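PDB 5VQE: beta-glucoside phosphorylase BglX from Unidentified, which probably cleaves beta-glucosides by transferring their glucosyl unit to phosphate, as a phosphorylase of glycoside hydrolase family 3. Local coordinates for residues A90-R95 against T191-P196; E130-E135 against K177-G182; V141-E146 against A235-S240. One frame throughout, in Å; residues are numbered along the deposited sequence.

How the interactions relate
All three interactions lie in the family 3 N-terminal domain, which belongs to the TIM-barrel clan. Along the chain the six segments run 90-95, 130-135, 141-146, 177-182, 191-196 and 235-240, so interaction 2 falls wholly between the halves of interaction 1, while interaction 3 interleaves with both. Interactions 1 and 3 are centred about 6 Å apart and lie on neighbouring strands of the barrel: 88-91 beside 143-144, and 191-195 beside 237-244. Both touch the bound sugar. Interaction 2, centred about 12 Å from each, pairs helices 122-138 and 169-184, which precede and follow strand 143-144. Its Tyr179 reaches Leu93 O and Thr144 OG1, tying the helix layer to the pocket strands.

Interaction 1: A90-R95 against T191-P196; sequences ACNLER and TIKHFP. With G2F (2-deoxy-2-fluoro-alpha-D-glucopyranose), chain B.
Asn92 and Lys193 meet at about a right angle, and little surface is buried directly between them; both turn their polar ends to a bound sugar, 2-deoxy-2-fluoro-alpha-D-glucopyranose. Asn92 follows strand 88-91 and forms the centre of an inverse gamma turn; Lys193 and His194 belong to the Lys-His-Phe-Pro sequence that marks family 3, here with cis peptide bonds before His194 and Pro196.

The tight side is the sugar side. Lys193 leaves its strand with CG lodged between the backbone N and the carbonyl carbon (chi1 67°), then runs out straight, a long reach that suits lysine. Its NZ donates to O3 of the sugar at 3.0 Å and to O4 at 3.0 Å. His194 adds a second hold on the same hydroxyl: its NE2 lies 2.8 Å from O3 in a nearly straight hydrogen bond (168°), with O3 near the imidazole plane. CG of Lys193 packs 3.7 Å above the centre of that imidazole, and Asp150 takes ND1, fixing the ring's rotation.

The looser side faces Glu94. Its OE2 remains 5.3 Å from NZ of Lys193, and one water fills the interval, donating to OE2 at 2.7 Å and accepting from NZ at 2.9 Å. Glu94 is itself held by Arg163 and, through OE1, by NE of Arg95 at 2.8 Å.

Tyr145 O and a salt bridge to Glu146 also grip NZ, which these partners probably hold in place. Its few N-H groups must be shared among them, consistent with recognition of the 3- and 4-hydroxyls of a glucosyl unit.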
loop_
_atom_site.group_PDB
_atom_site.type_symbol
_atom_site.label_atom_id
_atom_site.label_comp_id
_atom_site.label_asym_id
_atom_site.label_seq_id
_atom_site.Cartn_x
_atom_site.Cartn_y
_atom_site.Cartn_z
ATOM N N ALA A 90 -2.738 7.425 11.947
ATOM C CA ALA A 90 -2.182 6.629 10.868
ATOM C C ALA A 90 -2.772 7.017 9.514
ATOM O O ALA A 90 -3.823 7.656 9.422
ATOM C CB ALA A 90 -2.426 5.141 11.126
ATOM N N CYS A 91 -2.060 6.622 8.459
ATOM C CA CYS A 91 -2.491 6.849 7.087
ATOM C C CYS A 91 -1.777 5.844 6.184
ATOM O O CYS A 91 -0.610 5.507 6.427
ATOM C CB CYS A 91 -2.186 8.294 6.651
ATOM S SG CYS A 91 -3.101 8.876 5.188
ATOM N N ASN A 92 -2.477 5.378 5.142
ATOM C CA ASN A 92 -1.898 4.505 4.118
ATOM C C ASN A 92 -1.161 5.360 3.081
ATOM O O ASN A 92 -1.562 5.470 1.921
ATOM C CB ASN A 92 -2.975 3.669 3.426
ATOM C CG ASN A 92 -3.536 2.561 4.298
ATOM O OD1 ASN A 92 -4.762 2.434 4.479
ATOM N ND2 ASN A 92 -2.656 1.725 4.801
ATOM N N LEU A 93 -0.046 5.955 3.509
ATOM C CA LEU A 93 0.745 6.817 2.626
ATOM C C LEU A 93 1.704 5.941 1.822
ATOM O O LEU A 93 2.895 5.829 2.107
ATOM C CB LEU A 93 1.477 7.879 3.431
ATOM C CG LEU A 93 0.570 8.882 4.136
ATOM C CD1 LEU A 93 1.248 9.402 5.392
ATOM C CD2 LEU A 93 0.201 10.033 3.198
ATOM N N GLU A 94 1.157 5.331 0.771
ATOM C CA GLU A 94 1.830 4.293 0.005
ATOM C C GLU A 94 2.671 4.845 -1.143
ATOM O O GLU A 94 3.735 4.297 -1.442
ATOM C CB GLU A 94 0.776 3.325 -0.542
ATOM C CG GLU A 94 1.302 2.132 -1.296
ATOM C CD GLU A 94 0.169 1.315 -1.888
ATOM O OE1 GLU A 94 -0.200 1.561 -3.060
ATOM O OE2 GLU A 94 -0.379 0.458 -1.163
ATOM N N ARG A 95 2.214 5.923 -1.788
ATOM C CA ARG A 95 2.786 6.394 -3.046
ATOM C C ARG A 95 3.179 7.864 -2.988
ATOM O O ARG A 95 3.396 8.488 -4.041
ATOM C CB ARG A 95 1.795 6.165 -4.185
ATOM C CG ARG A 95 1.283 4.748 -4.197
ATOM C CD ARG A 95 0.523 4.416 -5.449
ATOM N NE ARG A 95 0.043 3.043 -5.381
ATOM C CZ ARG A 95 -0.405 2.346 -6.416
ATOM N NH1 ARG A 95 -0.452 2.887 -7.634
ATOM N NH2 ARG A 95 -0.809 1.097 -6.221
ATOM N N THR A 191 5.512 0.931 9.332
ATOM C CA THR A 191 4.799 -0.330 9.539
ATOM C C THR A 191 5.200 -1.284 8.430
ATOM O O THR A 191 4.829 -1.064 7.275
ATOM C CB THR A 191 3.286 -0.120 9.491
ATOM O OG1 THR A 191 2.927 1.002 10.299
ATOM C CG2 THR A 191 2.528 -1.376 9.974
ATOM N N ILE A 192 5.915 -2.353 8.758
ATOM C CA ILE A 192 6.165 -3.383 7.754
ATOM C C ILE A 192 4.958 -4.310 7.674
ATOM O O ILE A 192 4.431 -4.757 8.701
ATOM C CB ILE A 192 7.464 -4.151 8.054
ATOM C CG1 ILE A 192 7.507 -4.679 9.497
ATOM C CG2 ILE A 192 8.669 -3.263 7.737
ATOM C CD1 ILE A 192 8.771 -5.511 9.803
ATOM N N LYS A 193 4.508 -4.580 6.445
ATOM C CA LYS A 193 3.311 -5.368 6.167
ATOM C C LYS A 193 3.532 -6.098 4.848
ATOM O O LYS A 193 4.398 -5.711 4.061
ATOM C CB LYS A 193 2.059 -4.472 6.117
ATOM C CG LYS A 193 2.013 -3.474 4.954
ATOM C CD LYS A 193 0.816 -2.527 5.085
ATOM C CE LYS A 193 0.584 -1.717 3.824
ATOM N NZ LYS A 193 -0.466 -0.658 3.980
ATOM N N HIS A 194 2.767 -7.165 4.584
ATOM C CA HIS A 194 1.700 -7.736 5.409
ATOM C C HIS A 194 2.146 -9.097 5.970
ATOM O O HIS A 194 2.292 -10.055 5.222
ATOM C CB HIS A 194 0.430 -7.935 4.575
ATOM C CG HIS A 194 -0.069 -6.689 3.903
ATOM N ND1 HIS A 194 0.360 -6.295 2.651
ATOM C CD2 HIS A 194 -0.977 -5.764 4.296
ATOM C CE1 HIS A 194 -0.254 -5.174 2.308
ATOM N NE2 HIS A 194 -1.075 -4.833 3.285
ATOM N N PHE A 195 2.366 -9.178 7.258
ATOM C CA PHE A 195 2.935 -10.384 7.844
ATOM C C PHE A 195 1.856 -11.460 7.972
ATOM O O PHE A 195 0.729 -11.162 8.380
ATOM C CB PHE A 195 3.531 -10.048 9.205
ATOM C CG PHE A 195 3.986 -11.244 10.000
ATOM C CD1 PHE A 195 3.152 -11.820 10.939
ATOM C CD2 PHE A 195 5.270 -11.755 9.846
ATOM C CE1 PHE A 195 3.567 -12.908 11.682
ATOM C CE2 PHE A 195 5.687 -12.849 10.588
ATOM C CZ PHE A 195 4.831 -13.421 11.500
ATOM N N PRO A 196 2.170 -12.735 7.671
ATOM C CA PRO A 196 3.450 -13.378 7.367
ATOM C C PRO A 196 3.905 -13.334 5.912
ATOM O O PRO A 196 4.897 -13.990 5.587
ATOM C CB PRO A 196 3.194 -14.828 7.793
ATOM C CG PRO A 196 1.790 -15.042 7.447
ATOM C CD PRO A 196 1.113 -13.741 7.856
HETATM C C1 G2F B . -5.588 -3.831 5.716
HETATM C C2 G2F B . -4.647 -3.763 4.470
HETATM C C3 G2F B . -3.423 -2.875 4.842
HETATM C C4 G2F B . -3.944 -1.491 5.338
HETATM C C5 G2F B . -4.895 -1.736 6.559
HETATM C C6 G2F B . -5.520 -0.376 7.066
HETATM O O3 G2F B . -2.707 -2.622 3.661
HETATM O O4 G2F B . -2.839 -0.776 5.821
HETATM O O5 G2F B . -5.977 -2.543 6.125
HETATM O O6 G2F B . -6.096 0.281 5.973
HETATM F F2 G2F B . -4.209 -5.001 4.151
HETATM O O HOH W 1 -1.068 0.660 1.415
#

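Interaction 2: E130-E135 against K177-G182; sequences EVCASE and KAYCRG
Glu130 and Gly182 bring two outer helices of the TIM-barrel domain together, 122-138 and 169-184, which run in nearly the same direction, 28° apart, as helices on the outside of such a barrel do. The axes of segments 130-135 and 177-182 approach to 8.8 Å, and the contact is buried.

In the first shell, Gly182 is what permits the closeness. Its CA lies 4.3 Å from CA of Glu130, and any CB there would drive into the Glu130 backbone N. The aliphatic part of Glu130 uses the bare surface instead, CG resting 3.7 Å from Gly182 CA. Ala133, small enough for the narrow interface, sets its CB against Gly182 O. Toward the barrel the gap between the helices is bridged by Tyr179: with CG anti to the backbone N (chi1 177°), its ring extends alongside Cys132. The thiol meets it obliquely, SG standing 5.1 Å from the ring centroid and 3.8 Å from CE2, a sulfur-aromatic contact that suits a small polarisable group.

The next shell fixes these groups. Lys185 forms a salt bridge with Glu130 OE1, and Trp186 hydrogen-bonds to the same oxygen, which probably helps hold the bent chain with CG on Gly182 while its charge is met beyond the interface. Trp383 of helix 378-391 packs on Glu130 and Val131. Tyr179, a phenol rather than a plain phenyl, spends its polar end on the inner layer, hydrogen-bonding to Leu93 O and to Thr144 OG1. That same OH oxygen lies 3.7 Å from SG of Cys132.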
loop_
_atom_site.group_PDB
_atom_site.type_symbol
_atom_site.label_atom_id
_atom_site.label_comp_id
_atom_site.label_asym_id
_atom_site.label_seq_id
_atom_site.Cartn_x
_atom_site.Cartn_y
_atom_site.Cartn_z
ATOM N N GLU A 130 10.226 10.259 2.193
ATOM C CA GLU A 130 10.222 11.659 2.604
ATOM C C GLU A 130 8.924 12.353 2.209
ATOM O O GLU A 130 8.344 13.096 3.006
ATOM C CB GLU A 130 11.423 12.404 2.007
ATOM C CG GLU A 130 12.726 12.117 2.699
ATOM C CD GLU A 130 13.692 13.297 2.658
ATOM O OE1 GLU A 130 13.291 14.415 3.033
ATOM O OE2 GLU A 130 14.858 13.098 2.270
ATOM N N VAL A 131 8.451 12.141 0.980
ATOM C CA VAL A 131 7.212 12.803 0.570
ATOM C C VAL A 131 6.057 12.331 1.437
ATOM O O VAL A 131 5.243 13.131 1.912
ATOM C CB VAL A 131 6.918 12.566 -0.921
ATOM C CG1 VAL A 131 5.579 13.209 -1.305
ATOM C CG2 VAL A 131 8.033 13.130 -1.775
ATOM N N CYS A 132 5.962 11.018 1.649
ATOM C CA CYS A 132 4.872 10.490 2.461
ATOM C C CYS A 132 4.879 11.118 3.848
ATOM O O CYS A 132 3.853 11.613 4.330
ATOM C CB CYS A 132 4.982 8.972 2.579
ATOM S SG CYS A 132 4.853 8.042 1.032
ATOM N N ALA A 133 6.029 11.091 4.510
ATOM C CA ALA A 133 6.115 11.545 5.886
ATOM C C ALA A 133 6.106 13.065 5.973
ATOM O O ALA A 133 5.508 13.634 6.898
ATOM C CB ALA A 133 7.368 10.967 6.538
ATOM N N SER A 134 6.758 13.738 5.023
ATOM C CA SER A 134 6.755 15.195 5.021
ATOM C C SER A 134 5.340 15.734 4.873
ATOM O O SER A 134 4.907 16.600 5.645
ATOM C CB SER A 134 7.652 15.724 3.902
ATOM O OG SER A 134 7.619 17.136 3.878
ATOM N N GLU A 135 4.597 15.230 3.886
ATOM C CA GLU A 135 3.240 15.725 3.662
ATOM C C GLU A 135 2.283 15.218 4.734
ATOM O O GLU A 135 1.429 15.968 5.220
ATOM C CB GLU A 135 2.787 15.331 2.255
ATOM C CG GLU A 135 3.719 15.914 1.186
ATOM C CD GLU A 135 3.149 15.881 -0.211
ATOM O OE1 GLU A 135 2.119 15.208 -0.424
ATOM O OE2 GLU A 135 3.732 16.547 -1.099
ATOM N N LYS A 177 14.119 -0.390 3.474
ATOM C CA LYS A 177 14.953 0.306 4.451
ATOM C C LYS A 177 15.080 1.784 4.108
ATOM O O LYS A 177 15.064 2.645 5.000
ATOM C CB LYS A 177 16.341 -0.326 4.514
ATOM C CG LYS A 177 16.430 -1.672 5.210
ATOM C CD LYS A 177 17.908 -2.069 5.276
ATOM C CE LYS A 177 18.151 -3.410 5.918
ATOM N NZ LYS A 177 19.611 -3.751 5.859
ATOM N N ALA A 178 15.229 2.089 2.819
ATOM C CA ALA A 178 15.326 3.474 2.369
ATOM C C ALA A 178 14.020 4.230 2.586
ATOM O O ALA A 178 14.036 5.391 3.016
ATOM C CB ALA A 178 15.722 3.518 0.899
ATOM N N TYR A 179 12.881 3.607 2.271
ATOM C CA TYR A 179 11.598 4.233 2.568
ATOM C C TYR A 179 11.533 4.604 4.042
ATOM O O TYR A 179 11.160 5.728 4.404
ATOM C CB TYR A 179 10.443 3.297 2.184
ATOM C CG TYR A 179 9.059 3.836 2.525
ATOM C CD1 TYR A 179 8.543 3.707 3.809
ATOM C CD2 TYR A 179 8.271 4.470 1.566
ATOM C CE1 TYR A 179 7.284 4.193 4.136
ATOM C CE2 TYR A 179 7.001 4.966 1.890
ATOM C CZ TYR A 179 6.521 4.822 3.178
ATOM O OH TYR A 179 5.276 5.299 3.534
ATOM N N CYS A 180 11.924 3.672 4.911
ATOM C CA CYS A 180 11.896 3.948 6.342
ATOM C C CYS A 180 12.849 5.077 6.707
ATOM O O CYS A 180 12.544 5.891 7.587
ATOM C CB CYS A 180 12.243 2.691 7.131
ATOM S SG CYS A 180 10.985 1.375 7.028
ATOM N N ARG A 181 14.017 5.138 6.065
ATOM C CA ARG A 181 14.925 6.245 6.348
ATOM C C ARG A 181 14.251 7.577 6.072
ATOM O O ARG A 181 14.363 8.516 6.869
ATOM C CB ARG A 181 16.208 6.125 5.526
ATOM C CG ARG A 181 17.230 5.165 6.097
ATOM C CD ARG A 181 18.636 5.448 5.539
ATOM N NE ARG A 181 18.704 5.375 4.079
ATOM C CZ ARG A 181 18.790 4.242 3.385
ATOM N NH1 ARG A 181 18.803 3.071 4.008
ATOM N NH2 ARG A 181 18.855 4.277 2.063
ATOM N N GLY A 182 13.545 7.674 4.941
ATOM C CA GLY A 182 12.867 8.910 4.600
ATOM C C GLY A 182 11.789 9.281 5.598
ATOM O O GLY A 182 11.585 10.460 5.893
#

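Interaction 3: V141-E146 against A235-S240; sequences VNWTYE and AETLMS. With G2F (2-deoxy-2-fluoro-alpha-D-glucopyranose), chain B.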
loop_
_atom_site.group_PDB
_atom_site.type_symbol
_atom_site.label_atom_id
_atom_site.label_comp_id
_atom_site.label_asym_id
_atom_site.label_seq_id
_atom_site.Cartn_x
_atom_site.Cartn_y
_atom_site.Cartn_z
ATOM N N VAL A 141 -0.340 13.446 10.762
ATOM C CA VAL A 141 -0.091 12.013 10.708
ATOM C C VAL A 141 1.251 11.711 11.358
ATOM O O VAL A 141 2.266 12.364 11.066
ATOM C CB VAL A 141 -0.133 11.515 9.254
ATOM C CG1 VAL A 141 0.308 10.057 9.167
ATOM C CG2 VAL A 141 -1.522 11.675 8.683
ATOM N N ASN A 142 1.269 10.711 12.242
ATOM C CA ASN A 142 2.506 10.286 12.888
ATOM C C ASN A 142 2.792 8.801 12.701
ATOM O O ASN A 142 3.719 8.279 13.331
ATOM C CB ASN A 142 2.484 10.641 14.381
ATOM C CG ASN A 142 1.266 10.109 15.113
ATOM O OD1 ASN A 142 0.807 8.988 14.880
ATOM N ND2 ASN A 142 0.742 10.920 16.033
ATOM N N TRP A 143 2.056 8.121 11.823
ATOM C CA TRP A 143 2.176 6.675 11.645
ATOM C C TRP A 143 1.772 6.351 10.213
ATOM O O TRP A 143 0.612 6.542 9.849
ATOM C CB TRP A 143 1.276 5.953 12.643
ATOM C CG TRP A 143 1.459 4.472 12.769
ATOM C CD1 TRP A 143 2.448 3.698 12.224
ATOM C CD2 TRP A 143 0.620 3.585 13.513
ATOM N NE1 TRP A 143 2.268 2.378 12.588
ATOM C CE2 TRP A 143 1.151 2.290 13.379
ATOM C CE3 TRP A 143 -0.534 3.765 14.283
ATOM C CZ2 TRP A 143 0.558 1.177 13.984
ATOM C CZ3 TRP A 143 -1.119 2.660 14.871
ATOM C CH2 TRP A 143 -0.564 1.390 14.731
ATOM N N THR A 144 2.705 5.879 9.395
ATOM C CA THR A 144 2.367 5.417 8.055
ATOM C C THR A 144 2.341 3.897 8.063
ATOM O O THR A 144 3.255 3.258 8.596
ATOM C CB THR A 144 3.333 5.934 6.987
ATOM O OG1 THR A 144 2.855 5.530 5.702
ATOM C CG2 THR A 144 4.744 5.405 7.171
ATOM N N TYR A 145 1.263 3.333 7.524
ATOM C CA TYR A 145 1.103 1.887 7.441
ATOM C C TYR A 145 1.910 1.350 6.262
ATOM O O TYR A 145 1.360 0.707 5.367
ATOM C CB TYR A 145 -0.375 1.521 7.282
ATOM C CG TYR A 145 -1.246 1.635 8.512
ATOM C CD1 TYR A 145 -0.735 1.444 9.791
ATOM C CD2 TYR A 145 -2.609 1.885 8.383
ATOM C CE1 TYR A 145 -1.554 1.514 10.904
ATOM C CE2 TYR A 145 -3.431 1.951 9.488
ATOM C CZ TYR A 145 -2.907 1.763 10.742
ATOM O OH TYR A 145 -3.753 1.835 11.831
ATOM N N GLU A 146 3.199 1.661 6.232
ATOM C CA GLU A 146 4.094 1.287 5.146
ATOM C C GLU A 146 5.500 1.195 5.721
ATOM O O GLU A 146 5.789 1.810 6.751
ATOM C CB GLU A 146 4.062 2.320 4.014
ATOM C CG GLU A 146 2.700 2.918 3.671
ATOM C CD GLU A 146 1.797 2.009 2.860
ATOM O OE1 GLU A 146 2.297 1.058 2.216
ATOM O OE2 GLU A 146 0.568 2.264 2.861
ATOM N N ALA A 235 12.501 -1.204 12.394
ATOM C CA ALA A 235 11.081 -1.054 12.118
ATOM C C ALA A 235 10.295 -0.909 13.415
ATOM O O ALA A 235 10.426 -1.723 14.335
ATOM C CB ALA A 235 10.586 -2.258 11.323
ATOM N N GLU A 236 9.481 0.148 13.490
ATOM C CA GLU A 236 8.808 0.479 14.740
ATOM C C GLU A 236 7.570 -0.378 14.958
ATOM O O GLU A 236 7.311 -0.813 16.084
ATOM C CB GLU A 236 8.429 1.953 14.767
ATOM C CG GLU A 236 9.623 2.894 14.721
ATOM C CD GLU A 236 10.062 3.247 13.320
ATOM O OE1 GLU A 236 9.485 2.715 12.341
ATOM O OE2 GLU A 236 10.998 4.067 13.200
ATOM N N THR A 237 6.799 -0.626 13.900
ATOM C CA THR A 237 5.553 -1.361 14.013
ATOM C C THR A 237 5.472 -2.362 12.869
ATOM O O THR A 237 6.180 -2.246 11.860
ATOM C CB THR A 237 4.321 -0.437 14.001
ATOM O OG1 THR A 237 4.008 -0.033 12.658
ATOM C CG2 THR A 237 4.542 0.811 14.878
ATOM N N LEU A 238 4.604 -3.352 13.054
ATOM C CA LEU A 238 4.394 -4.428 12.100
ATOM C C LEU A 238 2.905 -4.730 12.035
ATOM O O LEU A 238 2.214 -4.715 13.060
ATOM C CB LEU A 238 5.192 -5.673 12.508
ATOM C CG LEU A 238 4.997 -6.969 11.722
ATOM C CD1 LEU A 238 6.297 -7.742 11.690
ATOM C CD2 LEU A 238 3.894 -7.823 12.338
ATOM N N MET A 239 2.409 -4.995 10.837
ATOM C CA MET A 239 0.994 -5.286 10.636
ATOM C C MET A 239 0.822 -6.771 10.352
ATOM O O MET A 239 1.332 -7.284 9.347
ATOM C CB MET A 239 0.403 -4.447 9.505
ATOM C CG MET A 239 -1.096 -4.662 9.330
ATOM S SD MET A 239 -1.849 -3.592 8.097
ATOM C CE MET A 239 -1.879 -2.040 8.958
ATOM N N SER A 240 0.106 -7.452 11.239
ATOM C CA SER A 240 -0.192 -8.872 11.093
ATOM C C SER A 240 -1.513 -9.033 10.351
ATOM O O SER A 240 -2.563 -8.592 10.831
ATOM C CB SER A 240 -0.244 -9.543 12.467
ATOM O OG SER A 240 -0.384 -10.956 12.340
HETATM C C1 G2F B . -5.588 -3.831 5.716
HETATM C C2 G2F B . -4.647 -3.763 4.470
HETATM C C3 G2F B . -3.423 -2.875 4.842
HETATM C C4 G2F B . -3.944 -1.491 5.338
HETATM C C5 G2F B . -4.895 -1.736 6.559
HETATM C C6 G2F B . -5.520 -0.376 7.066
HETATM O O3 G2F B . -2.707 -2.622 3.661
HETATM O O4 G2F B . -2.839 -0.776 5.821
HETATM O O5 G2F B . -5.977 -2.543 6.125
HETATM O O6 G2F B . -6.096 0.281 5.973
HETATM F F2 G2F B . -4.209 -5.001 4.151
#
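Trp143 and Thr237 are joined by the hydrogen bond that links segments 141-146 and 235-240. Indole NE1 donates to Thr237 OG1 over 3.0 Å at 155°, the hydroxyl lying at the ring edge near the indole plane, with a weak second bond to Thr191 OG1. Thr237 OG1 is also hydrogen-bonded to Thr190 O and to Thr191 OG1, so a threonine, able to give and accept, suits this buried junction.

Apolar contacts follow. Met239 lays its terminal methyl over one face of Tyr145, CE standing 3.8 Å from the ring centroid and 14° off the normal, a CH-pi contact. The methyl gets there because the chain is extended as far as SD and bends only at its last torsion (chi3 -74°). Tyr145 in turn sets CE1 3.6 Å above the centre of the Trp143 ring. A leucine in place of Trp143 would probably leave Thr237 OG1 without its indole donor and open a gap beneath the edge of Tyr145.

Sugar contacts complete the set. Met239 CE lies 3.5 Å from O4 of the 2-fluoroglucose; its SD sits against C3, and Tyr145 CB against O4. These surfaces give the pocket an apolar wall that can shape the glucosyl unit's seat while polar neighbours bind its hydroxyls.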